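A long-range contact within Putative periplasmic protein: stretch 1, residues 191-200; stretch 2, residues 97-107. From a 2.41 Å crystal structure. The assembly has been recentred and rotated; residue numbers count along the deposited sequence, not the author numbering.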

# COMPACT_ATOMS: atom_id res chain seq x y z
N ILE A 191 9.18 -15.49 2.25
CA ILE A 191 7.82 -15.23 2.72
C ILE A 191 7.39 -16.31 3.67
O ILE A 191 7.46 -17.50 3.37
CB ILE A 191 6.77 -15.14 1.61
CG1 ILE A 191 7.02 -13.91 0.74
CG2 ILE A 191 5.37 -15.06 2.23
CD1 ILE A 191 5.98 -13.73 -0.32
N VAL A 192 6.91 -15.87 4.82
CA VAL A 192 6.71 -16.73 5.97
C VAL A 192 5.25 -16.63 6.38
O VAL A 192 4.74 -17.45 7.14
CB VAL A 192 7.69 -16.28 7.11
CG1 VAL A 192 6.97 -16.05 8.42
CG2 VAL A 192 8.85 -17.26 7.25
N LEU A 193 4.56 -15.64 5.82
CA LEU A 193 3.14 -15.47 6.09
C LEU A 193 2.50 -14.47 5.13
O LEU A 193 3.01 -13.37 4.95
CB LEU A 193 2.94 -15.04 7.54
CG LEU A 193 1.56 -15.22 8.15
CD1 LEU A 193 1.66 -15.26 9.66
CD2 LEU A 193 0.68 -14.08 7.71
N GLU A 194 1.37 -14.85 4.51
CA GLU A 194 0.72 -14.01 3.51
C GLU A 194 -0.76 -14.37 3.34
O GLU A 194 -1.19 -15.43 3.77
CB GLU A 194 1.44 -14.14 2.16
CG GLU A 194 1.47 -15.57 1.61
CD GLU A 194 2.17 -15.70 0.25
OE1 GLU A 194 2.83 -16.74 0.01
OE2 GLU A 194 2.07 -14.79 -0.59
N GLY A 195 -1.54 -13.48 2.73
CA GLY A 195 -2.91 -13.79 2.36
C GLY A 195 -3.99 -13.29 3.30
O GLY A 195 -5.09 -12.96 2.89
N ASP A 196 -3.68 -13.26 4.59
CA ASP A 196 -4.62 -12.74 5.57
C ASP A 196 -5.20 -11.39 5.07
O ASP A 196 -4.47 -10.56 4.52
CB ASP A 196 -3.89 -12.62 6.91
CG ASP A 196 -4.83 -12.61 8.11
OD1 ASP A 196 -5.79 -11.80 8.11
OD2 ASP A 196 -4.60 -13.40 9.05
N ASN A 197 -6.50 -11.17 5.23
CA ASN A 197 -7.12 -9.92 4.78
C ASN A 197 -6.52 -8.66 5.39
O ASN A 197 -6.49 -7.61 4.76
CB ASN A 197 -8.63 -9.92 5.03
CG ASN A 197 -9.44 -10.27 3.79
OD1 ASN A 197 -8.88 -10.63 2.75
ND2 ASN A 197 -10.75 -10.17 3.89
N THR A 198 -6.06 -8.75 6.62
CA THR A 198 -5.49 -7.58 7.26
C THR A 198 -4.12 -7.17 6.66
O THR A 198 -3.60 -6.10 6.96
CB THR A 198 -5.42 -7.77 8.79
OG1 THR A 198 -5.16 -6.52 9.42
CG2 THR A 198 -4.35 -8.78 9.17
N LEU A 199 -3.56 -8.02 5.79
CA LEU A 199 -2.30 -7.71 5.11
C LEU A 199 -2.50 -7.10 3.72
O LEU A 199 -1.53 -6.81 3.00
CB LEU A 199 -1.44 -8.97 5.01
CG LEU A 199 -0.88 -9.43 6.37
CD1 LEU A 199 -0.09 -10.72 6.24
CD2 LEU A 199 -0.04 -8.32 7.02
N LYS A 200 -3.74 -6.89 3.33
CA LYS A 200 -4.01 -6.36 2.01
C LYS A 200 -3.68 -4.87 1.91
O LYS A 200 -3.84 -4.12 2.88
CB LYS A 200 -5.44 -6.68 1.57
CG LYS A 200 -5.49 -7.84 0.57
CD LYS A 200 -6.31 -9.03 1.04
CE LYS A 200 -7.76 -8.92 0.59
NZ LYS A 200 -8.38 -10.23 0.17
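Stretch 2 97-107: KFTGMSVAEAF

Stretch 2 lies along stretch 1 in the same order of sequence: F98 comes up beside L193 (CA to CA 7.0 Å) and S102 beside D196 (CA to CA 6.3 Å), and the two stretches together bury 365 Å². Stretch 2 enters on a weakly bonded bit of helix, bends through a type II beta turn from F98 to M101, closed by M101 N to F98 O at 2.8 Å, and from V103 onward runs as a helix. G100, in the turn, has phi/psi of 83/-9°, where a CB would be jammed against the preceding carbonyl oxygen.

Stretch 1 opens on the last part of a strand that begins earlier in the chain. I191 is out of reach; V192 is the first residue to touch, its CG1 3.5 Å from F98 CD1, at the edge of the ring and near its plane. L193 points toward stretch 2 and fills the space between the turn and the helix. Its CD1 packs 3.3 Å from A106 CB and 4.3 Å from F98 CB, while its CD2 reaches V103 CG2 at 3.3 Å. A106 and V103 both point toward stretch 1, so this leucine rests on one side of the helix. The CA-to-CB bond of E194 points away from stretch 2, but its backbone still takes part: water 1 donates to E194 O (2.9 Å) and to M101 O (3.2 Å), bridging the two stretches. G195, at phi/psi 98/-33°, adopts a backbone conformation suited to glycine and makes no contact.

D196 supplies the polar anchor. With chi1 t and its CA-to-CB bond toward stretch 2, D196 brings OD2 to the start of the helix, where it accepts from V103 N at 2.8 Å with a nearly straight N-H...O angle of 174°. This satisfies an amide in the first turn, where no earlier helical carbonyl is available. S102 caps the same end from within stretch 2: E105 N donates to S102 OG at 3.0 Å, and S102 N donates in return to E105 OE1, also at 3.0 Å. Water 2 accepts from A104 N (2.9 Å) and donates weakly to D196 OD2 (3.3 Å), extending the aspartate's reach to the next amide.

Beyond D196 the chain coils into a 3-10 segment, with L199 N bonded to D196 O at 3.0 Å. N197 makes no contact with stretch 2. T198 brings CG2 to 4.2 Å from V103 CB, and L199, chi1 m, sets CD1 3.4 Å from V103 CG2. V103 is thus held among L193, D196, T198 and L199. K200 lies out of reach of stretch 2.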

# COMPACT_ATOMS: atom_id res chain seq x y z
N LYS A 97 6.92 -22.84 11.01
CA LYS A 97 6.43 -22.32 12.29
C LYS A 97 4.99 -21.78 12.28
O LYS A 97 4.26 -21.96 13.26
CB LYS A 97 7.38 -21.23 12.79
CG LYS A 97 7.19 -20.89 14.26
CD LYS A 97 8.18 -19.82 14.67
CE LYS A 97 8.36 -19.78 16.18
NZ LYS A 97 8.99 -21.01 16.71
N PHE A 98 4.60 -21.11 11.19
CA PHE A 98 3.32 -20.41 11.11
C PHE A 98 2.32 -21.05 10.15
O PHE A 98 1.23 -20.52 9.95
CB PHE A 98 3.53 -18.95 10.70
CG PHE A 98 4.38 -18.17 11.67
CD1 PHE A 98 5.51 -17.48 11.23
CD2 PHE A 98 4.07 -18.14 13.02
CE1 PHE A 98 6.30 -16.75 12.12
CE2 PHE A 98 4.86 -17.42 13.92
CZ PHE A 98 5.97 -16.72 13.46
N THR A 99 2.68 -22.19 9.56
CA THR A 99 1.80 -22.77 8.55
C THR A 99 0.36 -22.95 9.07
O THR A 99 0.13 -23.43 10.18
CB THR A 99 2.34 -24.10 8.00
OG1 THR A 99 2.49 -25.03 9.07
CG2 THR A 99 3.70 -23.89 7.34
N GLY A 100 -0.61 -22.53 8.26
CA GLY A 100 -2.01 -22.63 8.64
C GLY A 100 -2.49 -21.49 9.51
O GLY A 100 -3.68 -21.37 9.75
N MSE A 101 -1.59 -20.64 9.99
CA MSE A 101 -2.00 -19.61 10.94
C MSE A 101 -2.46 -18.29 10.34
O MSE A 101 -2.04 -17.90 9.25
CB MSE A 101 -0.91 -19.37 11.96
CG MSE A 101 -0.67 -20.55 12.87
SE MSE A 101 0.68 -20.04 14.21
CE MSE A 101 1.19 -21.82 14.84
N SER A 102 -3.36 -17.62 11.04
CA SER A 102 -3.69 -16.24 10.71
C SER A 102 -2.54 -15.33 11.18
O SER A 102 -1.66 -15.76 11.93
CB SER A 102 -4.98 -15.85 11.43
OG SER A 102 -4.78 -15.88 12.84
N VAL A 103 -2.55 -14.07 10.77
CA VAL A 103 -1.56 -13.10 11.23
C VAL A 103 -1.73 -12.88 12.72
O VAL A 103 -0.75 -12.78 13.46
CB VAL A 103 -1.68 -11.74 10.53
CG1 VAL A 103 -0.64 -10.79 11.06
CG2 VAL A 103 -1.48 -11.91 9.06
N ALA A 104 -2.97 -12.81 13.17
CA ALA A 104 -3.19 -12.62 14.58
C ALA A 104 -2.56 -13.77 15.39
O ALA A 104 -1.90 -13.53 16.39
CB ALA A 104 -4.66 -12.45 14.88
N GLU A 105 -2.75 -15.02 14.93
CA GLU A 105 -2.21 -16.18 15.65
C GLU A 105 -0.69 -16.18 15.64
O GLU A 105 -0.06 -16.50 16.65
CB GLU A 105 -2.73 -17.50 15.06
CG GLU A 105 -4.21 -17.77 15.35
CD GLU A 105 -4.78 -18.96 14.57
OE1 GLU A 105 -4.39 -19.20 13.41
OE2 GLU A 105 -5.63 -19.67 15.13
N ALA A 106 -0.11 -15.83 14.49
CA ALA A 106 1.33 -15.75 14.36
C ALA A 106 1.93 -14.65 15.25
O ALA A 106 2.91 -14.89 15.95
CB ALA A 106 1.71 -15.52 12.92
N PHE A 107 1.34 -13.46 15.24
CA PHE A 107 1.83 -12.39 16.09
C PHE A 107 1.77 -12.73 17.58
O PHE A 107 2.72 -12.47 18.31
CB PHE A 107 1.13 -11.06 15.79
CG PHE A 107 1.68 -10.34 14.60
CD1 PHE A 107 2.29 -11.05 13.57
CD2 PHE A 107 1.55 -8.96 14.48
CE1 PHE A 107 2.78 -10.40 12.47
CE2 PHE A 107 2.02 -8.30 13.36
CZ PHE A 107 2.66 -9.01 12.36
O HOH W 1 -1.86 -16.80 6.27
O HOH W 2 -5.52 -12.09 11.96